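Local coordinates for peroxisomal acyl-coenzyme A oxidase 1 (Arabidopsis thaliana, PDB 1W07), which catalyses the FAD-dependent desaturation of long- and medium-chain acyl-CoAs to 2-trans-enoyl-CoAs in the peroxisome, passing electrons to oxygen to give hydrogen peroxide, at residues R40-D45 with T610-N615; L66-H71 with H91-P96; K74-L79 with E84-L89. The protein carries 1 engineered substitution. All coordinates share one frame; numbering follows the deposited sequence.

Interaction 1: R40-D45 with T610-N615; sequences RLVASD and TDHYLN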
loop_
_atom_site.group_PDB
_atom_site.type_symbol
_atom_site.label_atom_id
_atom_site.label_comp_id
_atom_site.label_asym_id
_atom_site.label_seq_id
_atom_site.Cartn_x
_atom_site.Cartn_y
_atom_site.Cartn_z
ATOM N N ARG B 40 -1.589 -23.693 -19.049
ATOM C CA ARG B 40 -2.808 -24.499 -19.102
ATOM C C ARG B 40 -2.634 -25.796 -18.323
ATOM O O ARG B 40 -3.570 -26.275 -17.684
ATOM C CB ARG B 40 -3.184 -24.793 -20.561
ATOM C CG ARG B 40 -3.728 -23.577 -21.299
ATOM C CD ARG B 40 -3.251 -23.528 -22.739
ATOM N NE ARG B 40 -3.745 -24.642 -23.545
ATOM C CZ ARG B 40 -4.972 -24.699 -24.055
ATOM N NH1 ARG B 40 -5.825 -23.700 -23.848
ATOM N NH2 ARG B 40 -5.345 -25.747 -24.778
ATOM N N LEU B 41 -1.427 -26.346 -18.364
ATOM C CA LEU B 41 -1.120 -27.583 -17.654
ATOM C C LEU B 41 -1.294 -27.408 -16.141
ATOM O O LEU B 41 -1.790 -28.303 -15.454
ATOM C CB LEU B 41 0.315 -28.001 -17.952
ATOM C CG LEU B 41 0.772 -29.298 -17.294
ATOM C CD1 LEU B 41 0.003 -30.467 -17.894
ATOM C CD2 LEU B 41 2.265 -29.475 -17.494
ATOM N N VAL B 42 -0.883 -26.254 -15.618
ATOM C CA VAL B 42 -1.007 -25.996 -14.189
ATOM C C VAL B 42 -2.455 -25.728 -13.805
ATOM O O VAL B 42 -2.951 -26.269 -12.815
ATOM C CB VAL B 42 -0.126 -24.791 -13.751
ATOM C CG1 VAL B 42 -0.406 -24.434 -12.286
ATOM C CG2 VAL B 42 1.335 -25.143 -13.910
ATOM N N ALA B 43 -3.130 -24.895 -14.593
ATOM C CA ALA B 43 -4.515 -24.533 -14.317
ATOM C C ALA B 43 -5.457 -25.726 -14.258
ATOM O O ALA B 43 -6.389 -25.760 -13.456
ATOM C CB ALA B 43 -5.004 -23.526 -15.360
ATOM N N SER B 44 -5.209 -26.710 -15.110
ATOM C CA SER B 44 -6.049 -27.895 -15.163
ATOM C C SER B 44 -5.758 -28.939 -14.080
ATOM O O SER B 44 -6.521 -29.890 -13.938
ATOM C CB SER B 44 -5.922 -28.544 -16.546
ATOM O OG SER B 44 -4.586 -28.971 -16.775
ATOM N N ASP B 45 -4.683 -28.773 -13.313
ATOM C CA ASP B 45 -4.322 -29.751 -12.264
ATOM C C ASP B 45 -4.928 -29.380 -10.903
ATOM O O ASP B 45 -4.616 -28.338 -10.337
ATOM C CB ASP B 45 -2.798 -29.851 -12.135
ATOM C CG ASP B 45 -2.340 -31.108 -11.393
ATOM O OD1 ASP B 45 -3.034 -31.548 -10.449
ATOM O OD2 ASP B 45 -1.261 -31.644 -11.738
ATOM N N THR B 610 -4.345 -16.880 -17.466
ATOM C CA THR B 610 -5.503 -17.757 -17.285
ATOM C C THR B 610 -6.226 -17.241 -16.036
ATOM O O THR B 610 -5.629 -16.527 -15.224
ATOM C CB THR B 610 -5.089 -19.221 -16.984
ATOM O OG1 THR B 610 -4.391 -19.262 -15.730
ATOM C CG2 THR B 610 -4.193 -19.795 -18.101
ATOM N N ASP B 611 -7.499 -17.589 -15.871
ATOM C CA ASP B 611 -8.235 -17.151 -14.692
ATOM C C ASP B 611 -7.624 -17.802 -13.461
ATOM O O ASP B 611 -7.606 -17.216 -12.371
ATOM C CB ASP B 611 -9.707 -17.544 -14.790
ATOM C CG ASP B 611 -10.524 -16.558 -15.603
ATOM O OD1 ASP B 611 -10.049 -15.426 -15.833
ATOM O OD2 ASP B 611 -11.647 -16.918 -15.994
ATOM N N HIS B 612 -7.128 -19.024 -13.632
ATOM C CA HIS B 612 -6.511 -19.737 -12.522
ATOM C C HIS B 612 -5.312 -18.957 -11.990
ATOM O O HIS B 612 -5.152 -18.817 -10.778
ATOM C CB HIS B 612 -6.066 -21.138 -12.957
ATOM C CG HIS B 612 -5.274 -21.873 -11.921
ATOM N ND1 HIS B 612 -3.924 -21.672 -11.738
ATOM C CD2 HIS B 612 -5.646 -22.793 -10.999
ATOM C CE1 HIS B 612 -3.496 -22.438 -10.749
ATOM N NE2 HIS B 612 -4.522 -23.127 -10.282
ATOM N N TYR B 613 -4.480 -18.442 -12.894
ATOM C CA TYR B 613 -3.289 -17.695 -12.482
ATOM C C TYR B 613 -3.656 -16.351 -11.856
ATOM O O TYR B 613 -3.103 -15.960 -10.820
ATOM C CB TYR B 613 -2.366 -17.457 -13.673
ATOM C CG TYR B 613 -1.062 -16.785 -13.303
ATOM C CD1 TYR B 613 -0.142 -17.421 -12.469
ATOM C CD2 TYR B 613 -0.750 -15.516 -13.787
ATOM C CE1 TYR B 613 1.057 -16.811 -12.132
ATOM C CE2 TYR B 613 0.437 -14.900 -13.459
ATOM C CZ TYR B 613 1.338 -15.549 -12.639
ATOM O OH TYR B 613 2.532 -14.941 -12.380
ATOM N N LEU B 614 -4.588 -15.643 -12.488
ATOM C CA LEU B 614 -5.029 -14.347 -11.990
ATOM C C LEU B 614 -5.711 -14.484 -10.647
ATOM O O LEU B 614 -5.605 -13.589 -9.804
ATOM C CB LEU B 614 -5.990 -13.673 -12.977
ATOM C CG LEU B 614 -5.403 -12.807 -14.103
ATOM C CD1 LEU B 614 -6.533 -12.155 -14.898
ATOM C CD2 LEU B 614 -4.499 -11.741 -13.507
ATOM N N ASN B 615 -6.435 -15.590 -10.469
ATOM C CA ASN B 615 -7.139 -15.878 -9.215
ATOM C C ASN B 615 -7.921 -14.656 -8.748
ATOM O O ASN B 615 -7.809 -14.245 -7.595
ATOM C CB ASN B 615 -6.114 -16.276 -8.155
ATOM C CG ASN B 615 -6.743 -16.942 -6.956
ATOM O OD1 ASN B 615 -7.594 -17.820 -7.099
ATOM N ND2 ASN B 615 -6.307 -16.555 -5.766
#
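Val42 and Ala43 of helix 29-43 meet His612 of the short helix 611-614. Val42 comes first along the chain. Its CG1 methyl lies 4.0 Å from His612 CE1 and approaches the ring obliquely. Ala43 makes the closer contact. Its CB sits 3.6 Å from His612 CB and also comes near Thr610 OG1. Its CA lies over one face of the imidazole, 3.8 Å from the centroid and 18° off the ring normal, which makes a CH-pi contact. The His612 ring reaches this place because CG is anti to the backbone N (chi1 173°), which carries it out from its own helix. His612 NE2 is hydrogen-bonded to Phe48 O, which fixes the ring's rotation while Ala43 packs on one face. Thr610 is the N-cap of helix 611-614: its OG1 accepts from Tyr613 N at 3.0 Å. The capping bond ties down the start of the helix that presents His612.

The contact joins the N-terminal helical region to the C-terminal part of the chain. Val42 also packs on Leu89 and Phe92 of helix 83-93, Tyr613 meets Phe92 edge-to-face, and Leu614 rests on helix 278-309.

Interaction 2: L66-H71 with H91-P96; sequences LRKCAH and HFIDQP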
loop_
_atom_site.group_PDB
_atom_site.type_symbol
_atom_site.label_atom_id
_atom_site.label_comp_id
_atom_site.label_asym_id
_atom_site.label_seq_id
_atom_site.Cartn_x
_atom_site.Cartn_y
_atom_site.Cartn_z
ATOM N N LEU B 66 4.165 -28.073 0.572
ATOM C CA LEU B 66 5.101 -29.184 0.417
ATOM C C LEU B 66 4.510 -30.151 -0.595
ATOM O O LEU B 66 5.231 -30.679 -1.438
ATOM C CB LEU B 66 5.332 -29.892 1.751
ATOM C CG LEU B 66 5.954 -29.015 2.846
ATOM C CD1 LEU B 66 6.271 -29.883 4.074
ATOM C CD2 LEU B 66 7.211 -28.294 2.303
ATOM N N ARG B 67 3.197 -30.367 -0.523
ATOM C CA ARG B 67 2.519 -31.255 -1.459
ATOM C C ARG B 67 2.661 -30.755 -2.892
ATOM O O ARG B 67 3.007 -31.524 -3.793
ATOM C CB ARG B 67 1.031 -31.364 -1.130
ATOM C CG ARG B 67 0.311 -32.399 -1.994
ATOM C CD ARG B 67 -1.194 -32.338 -1.799
ATOM N NE ARG B 67 -1.855 -33.427 -2.506
ATOM C CZ ARG B 67 -3.098 -33.365 -2.975
ATOM N NH1 ARG B 67 -3.823 -32.260 -2.818
ATOM N NH2 ARG B 67 -3.617 -34.410 -3.608
ATOM N N LYS B 68 2.375 -29.472 -3.108
ATOM C CA LYS B 68 2.469 -28.891 -4.453
ATOM C C LYS B 68 3.882 -29.000 -5.007
ATOM O O LYS B 68 4.061 -29.252 -6.193
ATOM C CB LYS B 68 2.050 -27.415 -4.456
ATOM C CG LYS B 68 0.562 -27.178 -4.219
ATOM C CD LYS B 68 0.214 -25.686 -4.270
ATOM C CE LYS B 68 -1.297 -25.486 -4.167
ATOM N NZ LYS B 68 -1.722 -24.056 -4.143
ATOM N N CYS B 69 4.888 -28.805 -4.162
ATOM C CA CYS B 69 6.256 -28.889 -4.647
ATOM C C CYS B 69 6.612 -30.327 -5.035
ATOM O O CYS B 69 7.283 -30.557 -6.039
ATOM C CB CYS B 69 7.234 -28.369 -3.589
ATOM S SG CYS B 69 7.165 -26.581 -3.310
ATOM N N ALA B 70 6.153 -31.286 -4.239
ATOM C CA ALA B 70 6.427 -32.695 -4.498
ATOM C C ALA B 70 5.723 -33.120 -5.784
ATOM O O ALA B 70 6.275 -33.862 -6.600
ATOM C CB ALA B 70 5.949 -33.543 -3.328
ATOM N N HIS B 71 4.499 -32.641 -5.957
ATOM C CA HIS B 71 3.737 -32.970 -7.141
ATOM C C HIS B 71 4.441 -32.389 -8.364
ATOM O O HIS B 71 4.450 -32.994 -9.433
ATOM C CB HIS B 71 2.316 -32.417 -7.012
ATOM C CG HIS B 71 1.410 -32.817 -8.132
ATOM N ND1 HIS B 71 0.984 -34.114 -8.324
ATOM C CD2 HIS B 71 0.868 -32.091 -9.137
ATOM C CE1 HIS B 71 0.213 -34.168 -9.397
ATOM N NE2 HIS B 71 0.128 -32.953 -9.911
ATOM N N HIS B 91 6.515 -21.134 -11.959
ATOM C CA HIS B 91 6.008 -19.783 -12.131
ATOM C C HIS B 91 4.486 -19.757 -12.055
ATOM O O HIS B 91 3.906 -18.934 -11.331
ATOM C CB HIS B 91 6.474 -19.223 -13.476
ATOM C CG HIS B 91 5.826 -17.929 -13.856
ATOM N ND1 HIS B 91 6.107 -16.738 -13.223
ATOM C CD2 HIS B 91 4.895 -17.644 -14.798
ATOM C CE1 HIS B 91 5.381 -15.772 -13.759
ATOM N NE2 HIS B 91 4.633 -16.295 -14.717
ATOM N N PHE B 92 3.822 -20.644 -12.793
ATOM C CA PHE B 92 2.367 -20.642 -12.754
ATOM C C PHE B 92 1.740 -21.278 -11.508
ATOM O O PHE B 92 0.609 -20.959 -11.163
ATOM C CB PHE B 92 1.811 -21.237 -14.049
ATOM C CG PHE B 92 2.066 -20.371 -15.255
ATOM C CD1 PHE B 92 3.004 -20.743 -16.214
ATOM C CD2 PHE B 92 1.387 -19.167 -15.414
ATOM C CE1 PHE B 92 3.267 -19.928 -17.313
ATOM C CE2 PHE B 92 1.641 -18.342 -16.511
ATOM C CZ PHE B 92 2.581 -18.721 -17.459
ATOM N N ILE B 93 2.472 -22.149 -10.824
ATOM C CA ILE B 93 1.968 -22.744 -9.583
ATOM C C ILE B 93 1.729 -21.551 -8.635
ATOM O O ILE B 93 0.859 -21.592 -7.755
ATOM C CB ILE B 93 2.997 -23.744 -8.988
ATOM C CG1 ILE B 93 3.032 -25.010 -9.853
ATOM C CG2 ILE B 93 2.648 -24.079 -7.541
ATOM C CD1 ILE B 93 4.077 -26.037 -9.407
ATOM N N ASP B 94 2.528 -20.499 -8.830
ATOM C CA ASP B 94 2.387 -19.243 -8.106
ATOM C C ASP B 94 2.307 -19.351 -6.585
ATOM O O ASP B 94 1.408 -18.791 -5.956
ATOM C CB ASP B 94 1.140 -18.551 -8.654
ATOM C CG ASP B 94 1.036 -17.105 -8.232
ATOM O OD1 ASP B 94 -0.099 -16.642 -8.013
ATOM O OD2 ASP B 94 2.080 -16.428 -8.145
ATOM N N GLN B 95 3.241 -20.076 -5.978
ATOM C CA GLN B 95 3.200 -20.214 -4.534
ATOM C C GLN B 95 4.585 -20.205 -3.914
ATOM O O GLN B 95 5.347 -21.154 -4.050
ATOM C CB GLN B 95 2.442 -21.493 -4.156
ATOM C CG GLN B 95 2.173 -21.631 -2.654
ATOM C CD GLN B 95 0.874 -22.358 -2.353
ATOM O OE1 GLN B 95 -0.158 -22.089 -2.973
ATOM N NE2 GLN B 95 0.909 -23.264 -1.384
ATOM N N PRO B 96 4.936 -19.108 -3.225
ATOM C CA PRO B 96 6.241 -18.963 -2.575
ATOM C C PRO B 96 6.575 -20.231 -1.786
ATOM O O PRO B 96 5.784 -20.669 -0.944
ATOM C CB PRO B 96 6.035 -17.750 -1.675
ATOM C CG PRO B 96 5.094 -16.900 -2.509
ATOM C CD PRO B 96 4.091 -17.915 -2.990
HETATM O O HOH W 1 -0.931 -23.476 -6.838
HETATM O O HOH W 2 -2.087 -24.158 -0.980
#
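This is a buried polar contact between Lys68 and Gln95, with a little apolar packing beside it. It lies within the N-terminal helical region. Lys68 stands in the middle of helix 58-78. Ile93 closes helix 83-93, and Gln95 follows in the loop before helix 98-113. The chain leaves the helix at Asp94, which has positive phi.

The Lys68 side chain is extended beyond CG and carries its ammonium group to the Gln95 amide. NZ donates to Gln95 OE1 at 2.8 Å. The bond does not lie on a lone pair: the nitrogen sits above the carbonyl plane, 41° out of it, with a C=O...N angle of 122°. The two side chains cross at about a right angle, and Lys68 CD comes within 3.8 Å of Gln95 NE2. Gln95 starts with CG anti to the backbone N (chi1 -172°) and then bends at chi2, which turns the amide across the lysine chain. The methyl Ile93 CG2 is 4.4 Å from Lys68 CD.

Two waters add to the join. Water 1 accepts from Lys68 NZ at 2.9 Å and donates to Ile93 O at 2.8 Å. Water 2 accepts from both Lys68 NZ and Gln95 NE2, each at 3.2 Å.

Further partners extend the network. Lys68 NZ also bonds to Glu49 O, while Gln95 OE1 accepts from Arg53 NH2 and Gln95 NE2 bonds to Thr65 OG1. Each end of the amide thus has a partner that fixes which way round it lies. Two cationic groups share OE1, which would polarise the amide, and the buried ammonium is met by neutral oxygens in this network.

Interaction 3: K74-L79 with E84-L89; sequences KRIIEL and EEAGRL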
loop_
_atom_site.group_PDB
_atom_site.type_symbol
_atom_site.label_atom_id
_atom_site.label_comp_id
_atom_site.label_asym_id
_atom_site.label_seq_id
_atom_site.Cartn_x
_atom_site.Cartn_y
_atom_site.Cartn_z
ATOM N N LYS B 74 7.269 -34.556 -9.413
ATOM C CA LYS B 74 6.681 -35.702 -10.097
ATOM C C LYS B 74 6.294 -35.381 -11.532
ATOM O O LYS B 74 6.622 -36.132 -12.454
ATOM C CB LYS B 74 5.442 -36.188 -9.344
ATOM C CG LYS B 74 5.753 -36.906 -8.047
ATOM C CD LYS B 74 6.011 -38.389 -8.278
ATOM C CE LYS B 74 4.728 -39.117 -8.677
ATOM N NZ LYS B 74 4.915 -40.590 -8.831
ATOM N N ARG B 75 5.597 -34.265 -11.720
ATOM C CA ARG B 75 5.158 -33.865 -13.052
ATOM C C ARG B 75 6.318 -33.593 -13.989
ATOM O O ARG B 75 6.260 -33.942 -15.164
ATOM C CB ARG B 75 4.252 -32.627 -12.971
ATOM C CG ARG B 75 3.016 -32.831 -12.111
ATOM C CD ARG B 75 2.199 -34.022 -12.590
ATOM N NE ARG B 75 1.563 -33.748 -13.874
ATOM C CZ ARG B 75 1.294 -34.678 -14.786
ATOM N NH1 ARG B 75 1.603 -35.950 -14.558
ATOM N NH2 ARG B 75 0.726 -34.332 -15.933
ATOM N N ILE B 76 7.371 -32.967 -13.478
ATOM C CA ILE B 76 8.527 -32.671 -14.315
ATOM C C ILE B 76 9.166 -33.958 -14.835
ATOM O O ILE B 76 9.643 -34.015 -15.974
ATOM C CB ILE B 76 9.583 -31.862 -13.544
ATOM C CG1 ILE B 76 9.007 -30.492 -13.156
ATOM C CG2 ILE B 76 10.827 -31.692 -14.397
ATOM C CD1 ILE B 76 9.917 -29.677 -12.251
ATOM N N ILE B 77 9.173 -34.988 -13.994
ATOM C CA ILE B 77 9.746 -36.278 -14.352
ATOM C C ILE B 77 8.829 -37.068 -15.288
ATOM O O ILE B 77 9.282 -37.632 -16.281
ATOM C CB ILE B 77 10.009 -37.127 -13.091
ATOM C CG1 ILE B 77 11.027 -36.430 -12.195
ATOM C CG2 ILE B 77 10.518 -38.502 -13.486
ATOM C CD1 ILE B 77 11.217 -37.097 -10.850
ATOM N N GLU B 78 7.540 -37.101 -14.970
ATOM C CA GLU B 78 6.570 -37.837 -15.774
ATOM C C GLU B 78 6.299 -37.197 -17.129
ATOM O O GLU B 78 5.939 -37.881 -18.091
ATOM C CB GLU B 78 5.258 -37.986 -15.002
ATOM C CG GLU B 78 5.390 -38.867 -13.759
ATOM C CD GLU B 78 4.175 -38.803 -12.851
ATOM O OE1 GLU B 78 4.143 -39.551 -11.848
ATOM O OE2 GLU B 78 3.256 -38.000 -13.126
ATOM N N LEU B 79 6.470 -35.881 -17.207
ATOM C CA LEU B 79 6.234 -35.164 -18.448
ATOM C C LEU B 79 7.545 -34.911 -19.182
ATOM O O LEU B 79 7.544 -34.435 -20.315
ATOM C CB LEU B 79 5.519 -33.842 -18.165
ATOM C CG LEU B 79 4.111 -33.957 -17.582
ATOM C CD1 LEU B 79 3.646 -32.597 -17.094
ATOM C CD2 LEU B 79 3.155 -34.499 -18.631
ATOM N N GLU B 84 13.602 -25.031 -18.881
ATOM C CA GLU B 84 12.746 -23.891 -19.174
ATOM C C GLU B 84 11.312 -24.181 -18.746
ATOM O O GLU B 84 10.696 -23.398 -18.020
ATOM C CB GLU B 84 12.791 -23.570 -20.668
ATOM C CG GLU B 84 11.923 -22.396 -21.084
ATOM C CD GLU B 84 12.030 -22.076 -22.559
ATOM O OE1 GLU B 84 11.639 -22.920 -23.396
ATOM O OE2 GLU B 84 12.514 -20.971 -22.887
ATOM N N GLU B 85 10.787 -25.319 -19.187
ATOM C CA GLU B 85 9.423 -25.708 -18.851
ATOM C C GLU B 85 9.237 -25.830 -17.345
ATOM O O GLU B 85 8.220 -25.406 -16.813
ATOM C CB GLU B 85 9.066 -27.033 -19.533
ATOM C CG GLU B 85 9.186 -26.990 -21.044
ATOM C CD GLU B 85 9.094 -28.371 -21.674
ATOM O OE1 GLU B 85 8.071 -28.668 -22.321
ATOM O OE2 GLU B 85 10.048 -29.155 -21.506
ATOM N N ALA B 86 10.217 -26.415 -16.663
ATOM C CA ALA B 86 10.142 -26.573 -15.215
ATOM C C ALA B 86 10.016 -25.202 -14.543
ATOM O O ALA B 86 9.243 -25.030 -13.593
ATOM C CB ALA B 86 11.374 -27.307 -14.698
ATOM N N GLY B 87 10.777 -24.230 -15.039
ATOM C CA GLY B 87 10.717 -22.879 -14.499
ATOM C C GLY B 87 9.333 -22.288 -14.705
ATOM O O GLY B 87 8.762 -21.688 -13.790
ATOM N N ARG B 88 8.778 -22.460 -15.901
ATOM C CA ARG B 88 7.442 -21.945 -16.172
ATOM C C ARG B 88 6.392 -22.644 -15.317
ATOM O O ARG B 88 5.373 -22.055 -14.969
ATOM C CB ARG B 88 7.086 -22.103 -17.654
ATOM C CG ARG B 88 7.839 -21.176 -18.592
ATOM C CD ARG B 88 7.716 -19.709 -18.168
ATOM N NE ARG B 88 8.691 -19.359 -17.136
ATOM C CZ ARG B 88 8.703 -18.199 -16.477
ATOM N NH1 ARG B 88 7.790 -17.264 -16.738
ATOM N NH2 ARG B 88 9.636 -17.965 -15.561
ATOM N N LEU B 89 6.641 -23.906 -14.991
ATOM C CA LEU B 89 5.724 -24.678 -14.168
ATOM C C LEU B 89 5.648 -24.049 -12.777
ATOM O O LEU B 89 4.562 -23.749 -12.268
ATOM C CB LEU B 89 6.217 -26.116 -14.041
ATOM C CG LEU B 89 5.299 -27.078 -13.291
ATOM C CD1 LEU B 89 4.141 -27.495 -14.177
ATOM C CD2 LEU B 89 6.096 -28.288 -12.891
#
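The guanidinium of Arg75 has Leu79 CG over one face, 3.8 Å above the plane and offset toward the rim. At its edge, in plane, lies Glu78 OE2. Arg75 NH1 bonds to this oxygen at 3.0 Å, and the donor comes nearly along the C-O axis of the carboxylate. Lys74 NZ forms a salt bridge with Glu78 OE1 at 3.3 Å, the hydrogen bond in it weak. One carboxylate therefore holds two cations along the outside of helix 58-78.

Across to helix 83-93 the contact is apolar. The two helices follow each other in the chain through a short connection, as a helical hairpin of the N-terminal region. The CA atoms of Ile76 and Ala86 are the nearest pair between these segments. Ile76 does the reaching: CG1 is anti to the carbonyl carbon (chi1 -64°), and CD1 extends to lie 3.7 Å from Ala86 CB. Farther back on the same branch, Ile76 CG1 meets Leu89 CD2, also at 3.7 Å. The small Ala86 and the longer Leu89 lie three residues apart, about one turn, and receive this single branch between them. Glu85 forms a salt bridge with Arg37 of helix 29-43.

Overall arrangement
Interactions 2 and 3 join the same two helices, 58-78 and 83-93, with centres 11 Å apart. Interaction 3 lies nearest the turn of the hairpin and is apolar; interaction 2 lies farther from it, and is polar. Interaction 1 brings helix 29-43 and the C-terminal segment 610-615 against this pair. Its centre is 13 Å from that of interaction 2, and Asp45 OD2 lies 2.6 Å from His71 NE2, probably a hydrogen bond. The centres of interactions 1 and 3 are 15 Å apart, and Leu41 CD2 packs 3.4 Å from Leu79 CD1. All three lie away from the FAD site and the catalytic residue; the side chain of Gln95 is about 14 Å from a bound FAD.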